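Local coordinates for protein halorhodopsin (Halobacterium salinarum, PDB 2JAF) that probably works as a light-driven chloride pump of the membrane, holding a covalently bound retinal chromophore within its bundle of helices, at residues A27-S32 with R103-R108; V204-G209 with V239-V244; R251-A254 with T259-V262. The protein carries 2 engineered substitutions. All blocks are in the same frame, centred on the assembly; numbering follows the deposited sequence.

Interaction 1 of 3, residues A27-S32 with R103-R108. With PLM (palmitic acid), chain E.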
loop_
_atom_site.group_PDB
_atom_site.type_symbol
_atom_site.label_atom_id
_atom_site.label_comp_id
_atom_site.label_asym_id
_atom_site.label_seq_id
_atom_site.Cartn_x
_atom_site.Cartn_y
_atom_site.Cartn_z
ATOM N N ALA A 27 -23.502 22.812 -12.086
ATOM C CA ALA A 27 -24.369 22.238 -11.058
ATOM C C ALA A 27 -24.521 20.729 -11.184
ATOM O O ALA A 27 -24.569 20.019 -10.179
ATOM C CB ALA A 27 -25.740 22.904 -11.098
ATOM N N LEU A 28 -24.608 20.240 -12.416
ATOM C CA LEU A 28 -24.749 18.809 -12.648
ATOM C C LEU A 28 -23.551 18.096 -12.028
ATOM O O LEU A 28 -23.701 17.133 -11.279
ATOM C CB LEU A 28 -24.819 18.521 -14.155
ATOM C CG LEU A 28 -24.981 17.060 -14.592
ATOM C CD1 LEU A 28 -26.248 16.471 -13.983
ATOM C CD2 LEU A 28 -25.037 16.983 -16.113
ATOM N N LEU A 29 -22.358 18.584 -12.338
ATOM C CA LEU A 29 -21.129 18.006 -11.810
ATOM C C LEU A 29 -21.026 18.155 -10.285
ATOM O O LEU A 29 -20.778 17.181 -9.567
ATOM C CB LEU A 29 -19.925 18.677 -12.477
ATOM C CG LEU A 29 -18.517 18.177 -12.143
ATOM C CD1 LEU A 29 -18.353 16.705 -12.556
ATOM C CD2 LEU A 29 -17.512 19.047 -12.882
ATOM N N SER A 30 -21.216 19.375 -9.793
ATOM C CA SER A 30 -21.129 19.643 -8.361
ATOM C C SER A 30 -22.074 18.787 -7.523
ATOM O O SER A 30 -21.668 18.227 -6.504
ATOM C CB SER A 30 -21.413 21.122 -8.083
ATOM O OG SER A 30 -20.436 21.936 -8.700
ATOM N N SER A 31 -23.328 18.687 -7.951
ATOM C CA SER A 31 -24.310 17.907 -7.203
ATOM C C SER A 31 -23.944 16.427 -7.074
ATOM O O SER A 31 -24.203 15.814 -6.040
ATOM C CB SER A 31 -25.705 18.055 -7.835
ATOM O OG SER A 31 -25.699 17.726 -9.216
ATOM N N SER A 32 -23.333 15.861 -8.110
ATOM C CA SER A 32 -22.946 14.452 -8.087
ATOM C C SER A 32 -21.926 14.169 -6.985
ATOM O O SER A 32 -21.764 13.025 -6.554
ATOM C CB SER A 32 -22.360 14.035 -9.441
ATOM O OG SER A 32 -21.076 14.600 -9.642
ATOM N N ARG A 103 -11.577 16.930 -18.101
ATOM C CA ARG A 103 -11.533 16.856 -16.648
ATOM C C ARG A 103 -11.504 15.398 -16.196
ATOM O O ARG A 103 -12.427 14.628 -16.486
ATOM C CB ARG A 103 -12.761 17.573 -16.074
ATOM C CG ARG A 103 -12.887 17.545 -14.564
ATOM C CD ARG A 103 -14.178 18.236 -14.137
ATOM N NE ARG A 103 -14.097 19.684 -14.294
ATOM C CZ ARG A 103 -13.767 20.522 -13.317
ATOM N NH1 ARG A 103 -13.490 20.056 -12.104
ATOM N NH2 ARG A 103 -13.715 21.825 -13.552
ATOM N N SER A 104 -10.443 15.024 -15.483
ATOM C CA SER A 104 -10.286 13.660 -14.989
ATOM C C SER A 104 -10.395 13.587 -13.470
ATOM O O SER A 104 -9.568 14.145 -12.755
ATOM C CB SER A 104 -8.928 13.096 -15.422
ATOM O OG SER A 104 -8.705 11.816 -14.851
ATOM N N GLN A 105 -11.423 12.901 -12.983
ATOM C CA GLN A 105 -11.624 12.742 -11.544
ATOM C C GLN A 105 -10.763 11.559 -11.122
ATOM O O GLN A 105 -11.271 10.530 -10.674
ATOM C CB GLN A 105 -13.101 12.456 -11.237
ATOM C CG GLN A 105 -14.067 13.534 -11.724
ATOM C CD GLN A 105 -15.510 13.267 -11.315
ATOM O OE1 GLN A 105 -16.015 12.153 -11.462
ATOM N NE2 GLN A 105 -16.184 14.297 -10.816
ATOM N N TRP A 106 -9.451 11.711 -11.268
ATOM C CA TRP A 106 -8.526 10.636 -10.935
ATOM C C TRP A 106 -8.503 10.246 -9.463
ATOM O O TRP A 106 -8.008 9.175 -9.109
ATOM C CB TRP A 106 -7.108 10.965 -11.421
ATOM C CG TRP A 106 -6.474 12.183 -10.829
ATOM C CD1 TRP A 106 -6.423 13.435 -11.381
ATOM C CD2 TRP A 106 -5.737 12.256 -9.605
ATOM N NE1 TRP A 106 -5.695 14.275 -10.579
ATOM C CE2 TRP A 106 -5.261 13.580 -9.480
ATOM C CE3 TRP A 106 -5.430 11.330 -8.598
ATOM C CZ2 TRP A 106 -4.494 14.002 -8.391
ATOM C CZ3 TRP A 106 -4.668 11.750 -7.514
ATOM C CH2 TRP A 106 -4.209 13.076 -7.421
ATOM N N GLY A 107 -9.038 11.112 -8.608
ATOM C CA GLY A 107 -9.085 10.787 -7.197
ATOM C C GLY A 107 -10.009 9.600 -6.965
ATOM O O GLY A 107 -9.870 8.880 -5.977
ATOM N N ARG A 108 -10.964 9.384 -7.863
ATOM C CA ARG A 108 -11.853 8.237 -7.685
ATOM C C ARG A 108 -11.029 6.962 -7.800
ATOM O O ARG A 108 -11.086 6.084 -6.938
ATOM C CB ARG A 108 -12.950 8.210 -8.754
ATOM C CG ARG A 108 -14.063 9.230 -8.599
ATOM C CD ARG A 108 -15.138 8.987 -9.667
ATOM N NE ARG A 108 -16.216 9.968 -9.657
ATOM C CZ ARG A 108 -17.281 9.926 -8.856
ATOM N NH1 ARG A 108 -17.428 8.940 -7.973
ATOM N NH2 ARG A 108 -18.210 10.861 -8.958
HETATM C C1 PLM E . -2.138 14.875 -12.381
HETATM O O1 PLM E . -2.596 15.943 -11.931
HETATM O O2 PLM E . -1.469 14.825 -13.437
HETATM C C2 PLM E . -2.421 13.603 -11.599
HETATM C C3 PLM E . -1.266 12.923 -10.867
HETATM C C4 PLM E . -1.835 11.709 -10.139
HETATM C C5 PLM E . -0.840 10.889 -9.339
HETATM C C6 PLM E . -0.596 11.442 -7.949
HETATM C C7 PLM E . -1.014 10.487 -6.846
HETATM C C8 PLM E . -0.743 11.073 -5.476
HETATM C C9 PLM E . -1.150 10.088 -4.392
HETATM C CA PLM E . -0.895 10.628 -2.997
HETATM C CB PLM E . -1.045 9.682 -1.813
HETATM C CC PLM E . -0.120 8.477 -1.797
HETATM C CD PLM E . -0.344 7.660 -0.540
HETATM C CE PLM E . 0.582 6.445 -0.517
HETATM C CF PLM E . -0.214 5.257 0.011
HETATM C CG PLM E . 0.633 3.996 0.052
#
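Arg103 meets Leu29 of helix 27-50 with both its aliphatic chain and its charged end: CD of Arg103 lies 3.7 Å from CD2 of Leu29, and the same methyl stands over one face of the guanidinium. The chain runs out extended and then bends at chi3 (-73°), which carries NE round beside that methyl; NH2 of Arg103 hydrogen-bonds the carbonyl oxygen of Val23. Two residues on, Gln105, the centre of an inverse gamma turn, takes the other branch of the leucine, with NE2 of Gln105 3.7 Å from CD1 of Leu29 as the side chains pass in opposite directions. Trp106 serves the other flank, where C2 of the palmitic acid lies over one indole face, offset toward the rim and 3.5 Å from NE1 of Trp106. Replacing this indole by an alanine would probably leave the lipid chain without the flat surface it lies on and open a gap beside Leu149 and Met153. The extended chain of Arg108 brings its NE to OE1 of Gln105, 2.8 Å away, with an N-H...O angle of 179°, within the guanidinium plane but 49° out of the amide's own plane. With NE2 also bonded to Ser231, the glutamine amide is gripped at both ends and its rotation fixed. No hydrogen bond joins the two segments: the leucine supplies apolar contact alone, while the buried polar groups of Gln105 and Arg108 find their partners on other helices and on each other.

Interaction 2 of 3, residues V204-G209 with V239-V244. With RET (retinal), chain G.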
loop_
_atom_site.group_PDB
_atom_site.type_symbol
_atom_site.label_atom_id
_atom_site.label_comp_id
_atom_site.label_asym_id
_atom_site.label_seq_id
_atom_site.Cartn_x
_atom_site.Cartn_y
_atom_site.Cartn_z
ATOM N N VAL A 204 -20.591 -8.483 -8.212
ATOM C CA VAL A 204 -20.339 -8.751 -9.627
ATOM C C VAL A 204 -21.086 -7.790 -10.548
ATOM O O VAL A 204 -20.493 -7.194 -11.442
ATOM C CB VAL A 204 -20.715 -10.199 -10.013
ATOM C CG1 VAL A 204 -20.528 -10.402 -11.524
ATOM C CG2 VAL A 204 -19.842 -11.193 -9.244
ATOM N N VAL A 205 -22.385 -7.633 -10.330
ATOM C CA VAL A 205 -23.170 -6.747 -11.181
ATOM C C VAL A 205 -22.791 -5.273 -11.045
ATOM O O VAL A 205 -22.571 -4.586 -12.046
ATOM C CB VAL A 205 -24.684 -6.912 -10.900
ATOM C CG1 VAL A 205 -25.487 -5.939 -11.748
ATOM C CG2 VAL A 205 -25.103 -8.339 -11.212
ATOM N N LEU A 206 -22.707 -4.780 -9.817
ATOM C CA LEU A 206 -22.378 -3.372 -9.629
ATOM C C LEU A 206 -20.934 -3.045 -10.023
ATOM O O LEU A 206 -20.685 -2.015 -10.651
ATOM C CB LEU A 206 -22.644 -2.961 -8.184
ATOM C CG LEU A 206 -24.108 -3.153 -7.762
ATOM C CD1 LEU A 206 -24.259 -2.859 -6.279
ATOM C CD2 LEU A 206 -25.007 -2.239 -8.582
ATOM N N TRP A 207 -19.986 -3.911 -9.667
ATOM C CA TRP A 207 -18.591 -3.641 -10.018
ATOM C C TRP A 207 -18.383 -3.605 -11.535
ATOM O O TRP A 207 -17.514 -2.878 -12.032
ATOM C CB TRP A 207 -17.655 -4.665 -9.351
ATOM C CG TRP A 207 -17.451 -4.418 -7.862
ATOM C CD1 TRP A 207 -18.412 -4.067 -6.947
ATOM C CD2 TRP A 207 -16.237 -4.611 -7.111
ATOM N NE1 TRP A 207 -17.872 -4.041 -5.681
ATOM C CE2 TRP A 207 -16.543 -4.370 -5.752
ATOM C CE3 TRP A 207 -14.925 -4.970 -7.457
ATOM C CZ2 TRP A 207 -15.585 -4.478 -4.734
ATOM C CZ3 TRP A 207 -13.969 -5.078 -6.444
ATOM C CH2 TRP A 207 -14.307 -4.832 -5.099
ATOM N N LEU A 208 -19.178 -4.373 -12.275
ATOM C CA LEU A 208 -19.070 -4.370 -13.733
ATOM C C LEU A 208 -19.499 -3.014 -14.294
ATOM O O LEU A 208 -19.100 -2.634 -15.400
ATOM C CB LEU A 208 -19.941 -5.481 -14.334
ATOM C CG LEU A 208 -19.344 -6.887 -14.335
ATOM C CD1 LEU A 208 -20.416 -7.923 -14.634
ATOM C CD2 LEU A 208 -18.242 -6.944 -15.385
ATOM N N GLY A 209 -20.312 -2.282 -13.538
ATOM C CA GLY A 209 -20.753 -0.980 -14.001
ATOM C C GLY A 209 -19.618 0.030 -14.130
ATOM O O GLY A 209 -19.651 0.897 -15.005
ATOM N N VAL A 239 -23.336 4.594 -4.505
ATOM C CA VAL A 239 -24.443 4.514 -3.557
ATOM C C VAL A 239 -24.826 3.064 -3.304
ATOM O O VAL A 239 -25.009 2.656 -2.162
ATOM C CB VAL A 239 -25.689 5.291 -4.057
ATOM C CG1 VAL A 239 -26.888 4.976 -3.165
ATOM C CG2 VAL A 239 -25.416 6.794 -4.038
ATOM N N PHE A 240 -24.918 2.278 -4.370
ATOM C CA PHE A 240 -25.289 0.873 -4.231
ATOM C C PHE A 240 -24.132 -0.061 -3.884
ATOM O O PHE A 240 -24.268 -0.924 -3.012
ATOM C CB PHE A 240 -25.989 0.399 -5.514
ATOM C CG PHE A 240 -27.341 1.025 -5.721
ATOM C CD1 PHE A 240 -28.446 0.569 -5.007
ATOM C CD2 PHE A 240 -27.491 2.129 -6.555
ATOM C CE1 PHE A 240 -29.679 1.210 -5.114
ATOM C CE2 PHE A 240 -28.722 2.781 -6.668
ATOM C CZ PHE A 240 -29.817 2.320 -5.946
ATOM N N ALA A 241 -22.990 0.112 -4.543
ATOM C CA ALA A 241 -21.853 -0.765 -4.282
ATOM C C ALA A 241 -21.226 -0.551 -2.912
ATOM O O ALA A 241 -20.535 -1.433 -2.397
ATOM C CB ALA A 241 -20.798 -0.604 -5.377
ATOM N N LYS A 242 -21.447 0.621 -2.326
ATOM C CA LYS A 242 -20.894 0.906 -1.001
ATOM C C LYS A 242 -21.917 1.039 0.124
ATOM O O LYS A 242 -21.943 0.229 1.052
ATOM C CB LYS A 242 -20.061 2.193 -1.014
ATOM C CG LYS A 242 -18.712 2.076 -1.681
ATOM C CD LYS A 242 -17.984 3.412 -1.590
ATOM C CE LYS A 242 -16.539 3.324 -2.043
ATOM N NZ LYS A 242 -16.413 2.992 -3.454
ATOM N N TYR A 243 -22.751 2.071 0.047
ATOM C CA TYR A 243 -23.707 2.321 1.114
ATOM C C TYR A 243 -24.780 1.251 1.255
ATOM O O TYR A 243 -24.946 0.697 2.343
ATOM C CB TYR A 243 -24.345 3.711 0.953
ATOM C CG TYR A 243 -23.360 4.805 0.567
ATOM C CD1 TYR A 243 -22.040 4.780 1.020
ATOM C CD2 TYR A 243 -23.739 5.827 -0.304
ATOM C CE1 TYR A 243 -21.110 5.741 0.599
ATOM C CE2 TYR A 243 -22.824 6.792 -0.729
ATOM C CZ TYR A 243 -21.512 6.738 -0.280
ATOM O OH TYR A 243 -20.593 7.640 -0.762
ATOM N N VAL A 244 -25.502 0.954 0.174
ATOM C CA VAL A 244 -26.550 -0.061 0.240
ATOM C C VAL A 244 -25.925 -1.417 0.529
ATOM O O VAL A 244 -26.423 -2.175 1.367
ATOM C CB VAL A 244 -27.383 -0.115 -1.079
ATOM C CG1 VAL A 244 -28.347 -1.303 -1.053
ATOM C CG2 VAL A 244 -28.185 1.171 -1.232
HETATM C C1 RET G . -11.759 0.746 -14.135
HETATM C C2 RET G . -11.123 0.964 -15.589
HETATM C C3 RET G . -10.203 -0.164 -16.116
HETATM C C4 RET G . -10.996 -1.548 -16.194
HETATM C C5 RET G . -11.771 -1.944 -14.874
HETATM C C6 RET G . -12.167 -0.848 -13.849
HETATM C C7 RET G . -12.808 -1.296 -12.566
HETATM C C8 RET G . -13.158 -0.631 -11.432
HETATM C C9 RET G . -13.983 -1.171 -10.384
HETATM C C10 RET G . -14.250 -0.183 -9.434
HETATM C C11 RET G . -15.037 -0.376 -8.319
HETATM C C12 RET G . -15.294 0.702 -7.457
HETATM C C13 RET G . -16.045 0.574 -6.217
HETATM C C14 RET G . -16.118 1.802 -5.496
HETATM C C15 RET G . -16.575 1.939 -4.207
HETATM C C16 RET G . -10.635 1.243 -13.154
HETATM C C17 RET G . -13.041 1.728 -14.073
HETATM C C18 RET G . -12.092 -3.423 -14.723
HETATM C C19 RET G . -14.625 -2.668 -10.465
HETATM C C20 RET G . -16.713 -0.743 -5.779
HETATM O O HOH W 1 -19.726 -3.693 -3.431
#
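Trp207 and Ala241 come together beside the retinal, where helices 193-216 and 227-255 pass with local axes 9.7 Å apart and N-to-C directions at 129°. From its CB outward, Trp207 is met at nearly every step. CB of Trp207 lies 3.8 Å from the retinal methyl C19. With CG beside the backbone N (chi1 -75°), the indole swings in so that CD1 of Trp207 approaches CB of Ala241 at 4.5 Å, an oblique and loose apolar contact. Beyond it, NE1 has two partners of different kinds. The retinal methyl C20 stands over the ring face, 3.5 Å from NE1 of Trp207, whereas a water in the ring plane accepts the N-H, with 2.9 Å between NE1 of Trp207 and the water oxygen. That water donates in turn to O of Ala241 over 2.6 Å, a polar link between 204-209 and 239-244, which share no direct hydrogen bond. On the six-membered ring, CE3 nears C19 and CZ2 nears C20, so the indole spans the two methyls along the polyene. On the outer side of the contact, CD1 of Leu206 reaches CB of Phe240 at 3.8 Å and also lies against the backbone N of Ala241, while its CB faces that of Ala241. Helix 227-255 makes a wider pi-type turn at 239-244, Val244 N bonding O of Val239, and Lys242 within that turn is joined covalently from NZ to C15 of retinal. A lysine-linked chromophore with a tryptophan packed on its methyl groups is the retinal pocket characteristic of the bacteriorhodopsin-like family.

Interaction 3 of 3, residues R251-A254 with T259-V262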
loop_
_atom_site.group_PDB
_atom_site.type_symbol
_atom_site.label_atom_id
_atom_site.label_comp_id
_atom_site.label_asym_id
_atom_site.label_seq_id
_atom_site.Cartn_x
_atom_site.Cartn_y
_atom_site.Cartn_z
ATOM N N ARG A 251 -26.678 -5.325 8.416
ATOM C CA ARG A 251 -27.978 -5.707 8.955
ATOM C C ARG A 251 -28.054 -7.213 9.171
ATOM O O ARG A 251 -28.611 -7.673 10.167
ATOM C CB ARG A 251 -29.106 -5.266 8.013
ATOM C CG ARG A 251 -30.509 -5.600 8.527
ATOM C CD ARG A 251 -31.609 -5.145 7.570
ATOM N NE ARG A 251 -31.507 -5.792 6.265
ATOM C CZ ARG A 251 -32.321 -5.555 5.239
ATOM N NH1 ARG A 251 -33.314 -4.680 5.358
ATOM N NH2 ARG A 251 -32.132 -6.184 4.085
ATOM N N TRP A 252 -27.492 -7.978 8.238
ATOM C CA TRP A 252 -27.515 -9.431 8.349
ATOM C C TRP A 252 -26.660 -9.864 9.534
ATOM O O TRP A 252 -27.070 -10.707 10.330
ATOM C CB TRP A 252 -26.981 -10.089 7.073
ATOM C CG TRP A 252 -27.194 -11.582 7.059
ATOM C CD1 TRP A 252 -28.296 -12.253 6.603
ATOM C CD2 TRP A 252 -26.316 -12.575 7.599
ATOM N NE1 TRP A 252 -28.157 -13.605 6.828
ATOM C CE2 TRP A 252 -26.952 -13.830 7.438
ATOM C CE3 TRP A 252 -25.054 -12.529 8.207
ATOM C CZ2 TRP A 252 -26.367 -15.027 7.865
ATOM C CZ3 TRP A 252 -24.473 -13.723 8.633
ATOM C CH2 TRP A 252 -25.132 -14.954 8.458
ATOM N N VAL A 253 -25.466 -9.288 9.639
ATOM C CA VAL A 253 -24.560 -9.617 10.731
ATOM C C VAL A 253 -25.207 -9.353 12.092
ATOM O O VAL A 253 -25.047 -10.143 13.024
ATOM C CB VAL A 253 -23.241 -8.810 10.619
ATOM C CG1 VAL A 253 -22.390 -9.007 11.866
ATOM C CG2 VAL A 253 -22.464 -9.265 9.387
ATOM N N ALA A 254 -25.945 -8.253 12.203
ATOM C CA ALA A 254 -26.602 -7.906 13.463
ATOM C C ALA A 254 -27.679 -8.920 13.844
ATOM O O ALA A 254 -27.887 -9.203 15.028
ATOM C CB ALA A 254 -27.210 -6.509 13.371
ATOM N N THR A 259 -24.105 -17.080 14.277
ATOM C CA THR A 259 -23.485 -17.719 13.122
ATOM C C THR A 259 -22.105 -17.161 12.781
ATOM O O THR A 259 -21.181 -17.919 12.484
ATOM C CB THR A 259 -24.395 -17.606 11.881
ATOM O OG1 THR A 259 -25.681 -18.168 12.180
ATOM C CG2 THR A 259 -23.788 -18.355 10.704
ATOM N N VAL A 260 -21.958 -15.841 12.825
ATOM C CA VAL A 260 -20.676 -15.223 12.506
ATOM C C VAL A 260 -19.669 -15.345 13.646
ATOM O O VAL A 260 -18.467 -15.482 13.410
ATOM C CB VAL A 260 -20.845 -13.732 12.146
ATOM C CG1 VAL A 260 -21.670 -13.596 10.879
ATOM C CG2 VAL A 260 -21.512 -12.992 13.286
ATOM N N ALA A 261 -20.161 -15.302 14.880
ATOM C CA ALA A 261 -19.294 -15.404 16.049
ATOM C C ALA A 261 -18.705 -16.803 16.194
ATOM O O ALA A 261 -17.556 -16.958 16.607
ATOM C CB ALA A 261 -20.069 -15.030 17.312
ATOM N N VAL A 262 -19.493 -17.817 15.848
ATOM C CA VAL A 262 -19.046 -19.203 15.949
ATOM C C VAL A 262 -18.053 -19.589 14.856
ATOM O O VAL A 262 -17.780 -20.771 14.646
ATOM C CB VAL A 262 -20.240 -20.182 15.886
ATOM C CG1 VAL A 262 -21.172 -19.943 17.067
ATOM C CG2 VAL A 262 -20.984 -20.012 14.574
#
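The backbones of 251-254 and 259-262 come closest at Val253 and Val260, whose CA atoms are 7.0 Å apart. In this seven-helix, bacteriorhodopsin-like fold, the long helix 227-255 gives way after a short break to helix 257-261, and the contact sets that short helix beside the end of the long one. Trp252 does most of the reaching. Its CG stands anti to the backbone N (chi1 -171°), and the far side of the six-membered ring extends to the short helix, where Val260 and Thr259 meet its edge near the ring plane. CH2 of Trp252 lies 4.3 Å from the methyl CG2 of Thr259, a looser touch than the one to Val260. The valine sends its CB toward the long helix and divides its branches between two partners, CG2 of Val260 lying 4.3 Å from CG1 of Val253. Leu126 of helix 106-127 touches Trp252, Val253 and Val260 alike, and Pro59 touches both valines, which joins the last modelled turns to helices 58-82 and 106-127. No hydrogen bond crosses between the segments. The tightest approach is methyl to ring edge, 3.6 Å between CG1 of Val260 and CZ3 of Trp252.

In the fold
Interactions 2 and 3 share helix 227-255, using its middle and its end, with nearest atoms about 7 Å apart. The same helix also borders interaction 1, through Ser231. Interaction 2 sits nearest the chain's centre, its own centre about 7 Å from it, yet is only partly buried, since Phe240 lies on the surface. Interaction 1 is buried at its touching residues though farther out, about 16 Å, and interaction 3 is partly buried at about 23 Å, across the chain's centre from interaction 1. Their chemistry differs accordingly: an apolar touch amid bonded polar groups in 1, a chromophore with a bridging water in 2, and purely apolar contact in 3.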